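Local coordinates for protein phosphoserine aminotransferase SerC (Cytophaga hutchinsonii ATCC 33406, PDB 3FFR) that probably catalyses the pyridoxal-phosphate-dependent transamination that forms phosphoserine in serine biosynthesis, at residues A[22-25]-A[26-29]; A[170-174]-A[175-179]. One frame throughout, in Å; residues are numbered along the deposited sequence.

Both contacts are local, each joining neighbouring residues of one unbroken run of chain, but they lie about 29 Å apart between centres and do not touch. Contact 1 sits on helix 19-28, some 26 Å from the centre of the chain, and is partly buried, with a second subunit reaching over it. Contact 2 lies only 9 Å from that centre, in the connection between strands 163-167 and 184-188 of the seven-stranded sheet, and is largely buried within its own subunit. Contact 1 rests on successive helical hydrogen bonds, with Asp28 making a salt bridge to the second subunit. In contact 2 no hydrogen bond crosses the segments, and proline, aliphatic and aromatic groups meet instead.

Contact 1. Residues A[22-25]-A[26-29]; sequences HMIT and ALDE
Glu29 N donates to Thr25 O at 2.8 Å, with an N-H...O angle of 151°, the shortest of four i to i+4 backbone bonds that join 22-25 to 26-29. The others run from Ala26 N to His22 O, Leu27 N to Met23 O and Asp28 N to Ile24 O, the last at 2.9 Å and the straightest of the set at 160°. This pattern identifies the stretch as part of alpha-helix 19-28.

The side chains of Thr25 and Glu29 lie alongside each other and point the same way. Glu29 CG stands beside its own backbone N (chi1 -64°), and the extended chain beyond it brings OE2 to 3.4 Å from Thr25 CG2, a carboxylate oxygen against a methyl. The Thr25 hydroxyl is used elsewhere, bonding to Gln21 O one turn back. Asp28 folds back over the preceding turn, its CG 3.3 Å from Ile24 O, while OD2 comes within 3.9 Å of Ile24 CG2. Among the apolar groups, Ile24 CD1 meets Leu27 CD1 at 4.2 Å, and the selenium of Met23, a selenomethionine, lies 4.5 Å from Ala26 CB. Met23 also packs on Met247 and Leu251 of helix 246-262, whereas Ile24 meets its counterpart Ile24 of the second subunit.

The carboxylates of Asp28 and Glu29 thus sit near the C-terminal end of the helix, where its dipole would tend to disfavour negative charge. The salt bridge from Asp28 OD1 to Arg20 NH2 of the second subunit probably offsets this and ties the helix into the dimer interface.

Contact 2. Residues A[170-174]-A[175-179]; sequences SSLPY and PKFDW
Tyr174 meets Pro175 from its CB outward. CB lies 3.3 Å from Pro175 CD, the proline ring carbon bonded to the nitrogen that follows Tyr174. With CG anti to the backbone N (chi1 -178°), the aromatic ring begins close to that junction: CG is 3.5 Å from Pro175 N, and CD2 is 4.0 Å from Pro175 CD. Farther out the side chain leaves the proline and packs against Thr271 of helix 264-284 and Met300, and at its tip OH is hydrogen-bonded to Glu272 OE2.

A second approach to Pro175 comes from Ser171, whose CB is 3.8 Å from the proline CD. Ser171 OG, placed between its own N and carbonyl carbon (chi1 58°), stands 3.9 Å from Pro175 CG, so CB and OG both lie against the proline ring, while the hydroxyl makes its hydrogen bond with His138 ND1. Leu172 CD1 also reaches Pro175 CG, at 4.3 Å, and comes to the edge of the Phe177 ring, near its plane, at 4.1 Å from CE2; Leu172 has a second conformer, so these touches hold for the one given. Phe177 in turn packs on Val149 and Ile152 of helix 149-152, and on Val185.

The backbone explains how Ser171 and Pro175 come together. Tyr174 N donates to Ser171 O at 2.8 Å, and the peptide bond before Pro173 is cis, with Leu172 near extended polyproline angles. A cis-proline at the third position of such a hydrogen-bonded reversal defines a type VI beta turn. It lies in the connection between parallel strands 163-167 and 184-188 of the large-domain sheet of a class-V aminotransferase, upstream of strand 184-188, which is followed closely by Lys191, the residue that carries the cofactor.

Contact 1. Residues A[22-25]-A[26-29]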
loop_
_atom_site.group_PDB
_atom_site.type_symbol
_atom_site.label_atom_id
_atom_site.label_comp_id
_atom_site.label_asym_id
_atom_site.label_seq_id
_atom_site.Cartn_x
_atom_site.Cartn_y
_atom_site.Cartn_z
ATOM N N HIS A 22 0.215 -19.903 6.682
ATOM C CA HIS A 22 1.325 -19.058 6.203
ATOM C C HIS A 22 1.486 -17.798 7.007
ATOM O O HIS A 22 2.610 -17.319 7.216
ATOM C CB HIS A 22 1.227 -18.717 4.710
ATOM C CG HIS A 22 1.336 -19.899 3.805
ATOM N ND1 HIS A 22 2.316 -20.867 3.946
ATOM C CD2 HIS A 22 0.628 -20.232 2.701
ATOM C CE1 HIS A 22 2.175 -21.760 2.981
ATOM N NE2 HIS A 22 1.168 -21.394 2.208
HETATM N N MSE A 23 0.364 -17.250 7.481
HETATM C CA MSE A 23 0.404 -16.036 8.294
HETATM C C MSE A 23 1.016 -16.375 9.666
HETATM O O MSE A 23 1.736 -15.575 10.294
HETATM C CB MSE A 23 -0.974 -15.432 8.493
HETATM C CG MSE A 23 -0.981 -14.125 9.289
HETATM SE SE MSE A 23 -0.241 -12.684 8.266
HETATM C CE MSE A 23 -1.899 -12.151 7.361
ATOM N N ILE A 24 0.728 -17.570 10.147
ATOM C CA ILE A 24 1.311 -17.982 11.439
ATOM C C ILE A 24 2.825 -18.083 11.270
ATOM O O ILE A 24 3.621 -17.666 12.136
ATOM C CB ILE A 24 0.729 -19.275 11.987
ATOM C CG1 ILE A 24 -0.755 -19.081 12.259
ATOM C CG2 ILE A 24 1.448 -19.665 13.261
ATOM C CD1 ILE A 24 -1.048 -17.968 13.151
ATOM N N THR A 25 3.227 -18.613 10.128
ATOM C CA THR A 25 4.656 -18.686 9.818
ATOM C C THR A 25 5.271 -17.285 9.771
ATOM O O THR A 25 6.373 -17.046 10.285
ATOM C CB THR A 25 4.920 -19.405 8.502
ATOM O OG1 THR A 25 4.395 -20.735 8.576
ATOM C CG2 THR A 25 6.397 -19.494 8.224
ATOM N N ALA A 26 4.555 -16.353 9.152
ATOM C CA ALA A 26 5.021 -14.943 9.045
ATOM C C ALA A 26 5.261 -14.350 10.409
ATOM O O ALA A 26 6.245 -13.646 10.651
ATOM C CB ALA A 26 3.998 -14.049 8.239
ATOM N N LEU A 27 4.348 -14.651 11.321
ATOM C CA LEU A 27 4.460 -14.092 12.665
ATOM C C LEU A 27 5.640 -14.740 13.373
ATOM O O LEU A 27 6.455 -14.069 14.028
ATOM C CB LEU A 27 3.184 -14.332 13.463
ATOM C CG LEU A 27 1.947 -13.578 12.979
ATOM C CD1 LEU A 27 0.685 -14.122 13.660
ATOM C CD2 LEU A 27 2.105 -12.033 13.124
ATOM N N ASP A 28 5.735 -16.044 13.220
ATOM C CA ASP A 28 6.796 -16.819 13.877
ATOM C C ASP A 28 8.182 -16.415 13.446
ATOM O O ASP A 28 9.125 -16.360 14.276
ATOM C CB ASP A 28 6.640 -18.326 13.619
ATOM C CG ASP A 28 5.562 -18.961 14.467
ATOM O OD1 ASP A 28 5.119 -18.328 15.427
ATOM O OD2 ASP A 28 5.192 -20.120 14.197
ATOM N N GLU A 29 8.300 -16.121 12.155
ATOM C CA GLU A 29 9.593 -15.746 11.547
ATOM C C GLU A 29 9.903 -14.266 11.643
ATOM O O GLU A 29 10.972 -13.826 11.227
ATOM C CB GLU A 29 9.677 -16.151 10.086
ATOM C CG GLU A 29 9.611 -17.698 9.922
ATOM C CD GLU A 29 9.850 -18.198 8.503
ATOM O OE1 GLU A 29 10.129 -17.404 7.588
ATOM O OE2 GLU A 29 9.761 -19.433 8.305
#

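Contact 2. Residues A[170-174]-A[175-179]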
loop_
_atom_site.group_PDB
_atom_site.type_symbol
_atom_site.label_atom_id
_atom_site.label_comp_id
_atom_site.label_asym_id
_atom_site.label_seq_id
_atom_site.Cartn_x
_atom_site.Cartn_y
_atom_site.Cartn_z
ATOM N N SER A 170 -9.303 -9.168 -11.646
ATOM C CA SER A 170 -10.294 -10.115 -11.108
ATOM C C SER A 170 -10.313 -11.436 -11.848
ATOM O O SER A 170 -11.291 -12.205 -11.780
ATOM C CB SER A 170 -11.681 -9.480 -11.041
ATOM O OG SER A 170 -12.097 -9.052 -12.335
ATOM N N SER A 171 -9.222 -11.733 -12.549
ATOM C CA SER A 171 -9.145 -13.003 -13.293
ATOM C C SER A 171 -7.821 -13.771 -13.235
ATOM O O SER A 171 -7.833 -14.996 -13.208
ATOM C CB SER A 171 -9.537 -12.780 -14.749
ATOM O OG SER A 171 -8.703 -11.818 -15.355
ATOM N N LEU A 172 -6.676 -13.086 -13.303
ATOM C CA LEU A 172 -5.376 -13.776 -13.267
ATOM C C LEU A 172 -5.372 -14.637 -11.997
ATOM O O LEU A 172 -5.748 -14.155 -10.928
ATOM C CB LEU A 172 -4.221 -12.752 -13.298
ATOM C CG LEU A 172 -2.820 -13.212 -13.685
ATOM C CD1 LEU A 172 -2.791 -13.679 -15.134
ATOM C CD2 LEU A 172 -1.795 -12.083 -13.472
ATOM N N PRO A 173 -4.878 -15.895 -12.081
ATOM C CA PRO A 173 -4.223 -16.562 -13.193
ATOM C C PRO A 173 -5.030 -17.387 -14.185
ATOM O O PRO A 173 -4.471 -18.275 -14.828
ATOM C CB PRO A 173 -3.251 -17.487 -12.455
ATOM C CG PRO A 173 -4.024 -17.928 -11.216
ATOM C CD PRO A 173 -4.865 -16.721 -10.853
ATOM N N TYR A 174 -6.322 -17.099 -14.326
ATOM C CA TYR A 174 -7.181 -17.823 -15.287
ATOM C C TYR A 174 -6.766 -17.614 -16.771
ATOM O O TYR A 174 -6.468 -18.579 -17.485
ATOM C CB TYR A 174 -8.657 -17.555 -15.064
ATOM C CG TYR A 174 -9.446 -18.369 -16.039
ATOM C CD1 TYR A 174 -9.523 -19.758 -15.908
ATOM C CD2 TYR A 174 -10.069 -17.766 -17.134
ATOM C CE1 TYR A 174 -10.224 -20.528 -16.865
ATOM C CE2 TYR A 174 -10.761 -18.514 -18.074
ATOM C CZ TYR A 174 -10.843 -19.888 -17.949
ATOM O OH TYR A 174 -11.556 -20.604 -18.920
ATOM N N PRO A 175 -6.800 -16.368 -17.269
ATOM C CA PRO A 175 -6.320 -16.216 -18.648
ATOM C C PRO A 175 -4.884 -16.621 -18.834
ATOM O O PRO A 175 -4.046 -16.396 -17.967
ATOM C CB PRO A 175 -6.447 -14.718 -18.895
ATOM C CG PRO A 175 -6.376 -14.096 -17.512
ATOM C CD PRO A 175 -7.123 -15.065 -16.666
ATOM N N LYS A 176 -4.631 -17.209 -19.996
ATOM C CA LYS A 176 -3.289 -17.598 -20.376
ATOM C C LYS A 176 -2.859 -16.709 -21.532
ATOM O O LYS A 176 -3.163 -16.951 -22.705
ATOM C CB LYS A 176 -3.189 -19.073 -20.756
ATOM C CG LYS A 176 -1.727 -19.480 -20.968
ATOM C CD LYS A 176 -1.511 -20.958 -21.237
ATOM C CE LYS A 176 -0.019 -21.261 -21.295
ATOM N NZ LYS A 176 0.652 -20.482 -22.364
ATOM N N PHE A 177 -2.152 -15.655 -21.184
ATOM C CA PHE A 177 -1.744 -14.670 -22.182
ATOM C C PHE A 177 -0.649 -15.128 -23.106
ATOM O O PHE A 177 0.188 -15.964 -22.766
ATOM C CB PHE A 177 -1.346 -13.322 -21.531
ATOM C CG PHE A 177 -2.497 -12.647 -20.825
ATOM C CD1 PHE A 177 -3.497 -11.994 -21.568
ATOM C CD2 PHE A 177 -2.628 -12.717 -19.459
ATOM C CE1 PHE A 177 -4.585 -11.439 -20.958
ATOM C CE2 PHE A 177 -3.721 -12.133 -18.829
ATOM C CZ PHE A 177 -4.706 -11.497 -19.589
ATOM N N ASP A 178 -0.724 -14.585 -24.309
ATOM C CA ASP A 178 0.367 -14.668 -25.266
ATOM C C ASP A 178 1.136 -13.373 -25.019
ATOM O O ASP A 178 0.691 -12.281 -25.394
ATOM C CB ASP A 178 -0.137 -14.713 -26.694
ATOM C CG ASP A 178 0.992 -14.734 -27.705
ATOM O OD1 ASP A 178 2.126 -14.308 -27.415
ATOM O OD2 ASP A 178 0.708 -15.158 -28.841
ATOM N N TRP A 179 2.281 -13.512 -24.366
ATOM C CA TRP A 179 3.045 -12.353 -23.903
ATOM C C TRP A 179 3.675 -11.588 -25.041
ATOM O O TRP A 179 4.174 -10.498 -24.842
ATOM C CB TRP A 179 4.111 -12.785 -22.891
ATOM C CG TRP A 179 3.497 -13.475 -21.695
ATOM C CD1 TRP A 179 3.579 -14.809 -21.390
ATOM C CD2 TRP A 179 2.659 -12.892 -20.704
ATOM N NE1 TRP A 179 2.866 -15.081 -20.265
ATOM C CE2 TRP A 179 2.296 -13.919 -19.812
ATOM C CE3 TRP A 179 2.205 -11.593 -20.462
ATOM C CZ2 TRP A 179 1.483 -13.697 -18.719
ATOM C CZ3 TRP A 179 1.422 -11.371 -19.350
ATOM C CH2 TRP A 179 1.061 -12.424 -18.497
#